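Local coordinates for protein GH5 (Bacteroidetes bacterium AC2a, PDB 4YHE) that probably hydrolyses beta-1,4-glucosidic bonds of cellulose as a family 5 glycoside hydrolase with a beta/alpha-barrel fold, at residues 245-248 / 252-255. Sequence-based numbering, arbitrary orientation.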
loop_
_atom_site.group_PDB
_atom_site.type_symbol
_atom_site.label_atom_id
_atom_site.label_comp_id
_atom_site.label_asym_id
_atom_site.label_seq_id
_atom_site.Cartn_x
_atom_site.Cartn_y
_atom_site.Cartn_z
ATOM N N PRO A 245 6.538 -14.642 1.771
ATOM C CA PRO A 245 6.760 -14.813 3.219
ATOM C C PRO A 245 7.889 -13.906 3.688
ATOM O O PRO A 245 8.884 -13.748 3.007
ATOM C CB PRO A 245 7.149 -16.291 3.342
ATOM C CG PRO A 245 7.827 -16.593 2.045
ATOM C CD PRO A 245 7.237 -15.684 0.995
ATOM N N TRP A 246 7.757 -13.342 4.876
ATOM C CA TRP A 246 8.622 -12.277 5.280
ATOM C C TRP A 246 10.087 -12.655 5.266
ATOM O O TRP A 246 10.923 -11.848 4.867
ATOM C CB TRP A 246 8.232 -11.776 6.705
ATOM C CG TRP A 246 9.151 -10.698 7.166
ATOM C CD1 TRP A 246 10.115 -10.799 8.112
ATOM C CD2 TRP A 246 9.227 -9.360 6.663
ATOM N NE1 TRP A 246 10.778 -9.630 8.234
ATOM C CE2 TRP A 246 10.247 -8.714 7.375
ATOM C CE3 TRP A 246 8.529 -8.649 5.691
ATOM C CZ2 TRP A 246 10.584 -7.392 7.153
ATOM C CZ3 TRP A 246 8.852 -7.318 5.477
ATOM C CH2 TRP A 246 9.885 -6.713 6.187
ATOM N N ASP A 247 10.436 -13.870 5.710
ATOM C CA ASP A 247 11.860 -14.215 5.804
ATOM C C ASP A 247 12.539 -14.540 4.427
ATOM O O ASP A 247 13.760 -14.741 4.343
ATOM C CB ASP A 247 12.077 -15.288 6.842
ATOM C CG ASP A 247 12.001 -14.730 8.272
ATOM O OD1 ASP A 247 12.269 -13.528 8.467
ATOM O OD2 ASP A 247 11.638 -15.528 9.163
ATOM N N TYR A 248 11.728 -14.553 3.384
ATOM C CA TYR A 248 12.229 -14.458 2.008
ATOM C C TYR A 248 12.217 -13.024 1.476
ATOM O O TYR A 248 13.269 -12.480 1.097
ATOM C CB TYR A 248 11.440 -15.363 1.060
ATOM C CG TYR A 248 11.866 -15.087 -0.357
ATOM C CD1 TYR A 248 13.139 -15.433 -0.794
ATOM C CD2 TYR A 248 11.047 -14.370 -1.207
ATOM C CE1 TYR A 248 13.568 -15.102 -2.080
ATOM C CE2 TYR A 248 11.450 -14.036 -2.496
ATOM C CZ TYR A 248 12.722 -14.376 -2.926
ATOM O OH TYR A 248 13.137 -14.039 -4.224
ATOM N N ALA A 252 15.085 -11.320 4.080
ATOM C CA ALA A 252 16.053 -12.046 3.250
ATOM C C ALA A 252 16.970 -12.981 4.036
ATOM O O ALA A 252 18.146 -13.119 3.706
ATOM C CB ALA A 252 16.905 -11.069 2.447
ATOM N N LYS A 253 16.449 -13.599 5.101
ATOM C CA LYS A 253 17.159 -14.675 5.724
ATOM C C LYS A 253 17.314 -15.836 4.756
ATOM O O LYS A 253 18.331 -16.557 4.795
ATOM C CB LYS A 253 16.417 -15.172 6.942
ATOM C CG LYS A 253 16.526 -14.238 8.129
ATOM C CD LYS A 253 15.661 -14.752 9.238
ATOM C CE LYS A 253 15.428 -13.718 10.303
ATOM N NZ LYS A 253 16.644 -13.373 11.043
ATOM N N TYR A 254 16.298 -16.040 3.927
ATOM C CA TYR A 254 16.353 -17.014 2.858
ATOM C C TYR A 254 16.392 -16.284 1.513
ATOM O O TYR A 254 15.707 -15.282 1.327
ATOM C CB TYR A 254 15.121 -17.907 2.917
ATOM C CG TYR A 254 14.992 -18.684 4.215
ATOM C CD1 TYR A 254 14.374 -18.113 5.333
ATOM C CD2 TYR A 254 15.514 -19.968 4.337
ATOM C CE1 TYR A 254 14.247 -18.810 6.526
ATOM C CE2 TYR A 254 15.396 -20.684 5.525
ATOM C CZ TYR A 254 14.759 -20.093 6.623
ATOM O OH TYR A 254 14.670 -20.779 7.821
ATOM N N ASN A 255 17.125 -16.825 0.543
ATOM C CA ASN A 255 17.277 -16.125 -0.712
ATOM C C ASN A 255 16.785 -16.865 -1.943
ATOM O O ASN A 255 17.056 -16.442 -3.054
ATOM C CB ASN A 255 18.732 -15.649 -0.838
ATOM C CG ASN A 255 19.012 -14.482 0.079
ATOM O OD1 ASN A 255 18.516 -13.387 -0.142
ATOM N ND2 ASN A 255 19.723 -14.735 1.161
HETATM O O HOH W 1 15.838 -14.251 -4.382
#
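The Tyr248 ring brings one edge to the backbone of 254-255: Asn255 C lies near the ring plane, 3.7 Å from Tyr248 CE1, while Tyr254 O approaches Tyr248 CD1 obliquely at 3.3 Å. Outside the two segments, Arg301 makes a cation-pi contact with this ring and a hydrogen bond to Tyr248 O, Tyr313 meets the ring edge-to-face, and the ring of Trp257 lies at a moderate tilt to it. CG of Tyr248 is anti to the backbone N (chi1 172°), which swings the ring alongside the returning chain; its hydroxyl gives its proton to a water 2.7 Å from OH, and the same water donates to Asn255 O. The Tyr254 ring has Asp247 O at its edge, near its plane, and its CD1 packs 3.9 Å from Asp247 CB. Asp247 and Lys253 run side by side in the same direction, the aliphatic CD and CE of the lysine against the carboxylate. Their charged ends do not meet, with Asp247 OD1 and Lys253 NZ 5.1 Å apart; OD1 is hydrogen-bonded instead to Ser251 OG. Tyr254 N donates to Asp247 O in a nearly straight bond (2.9 Å, 171° at the hydrogen), linking the chain after the helix back to a carbonyl within helix 246-249. Ala252 leaves the helical conformation with positive phi; its CA makes a CH...O contact with Tyr248 O, and its N is buried without a partner. The contact belongs to the loop region after barrel strand 236-242. Chemically, one straight backbone bond and a bridging water join the two segments rather than a salt bridge, while Asp247 and Lys253 probably add no more than a weak, partly solvent-screened attraction.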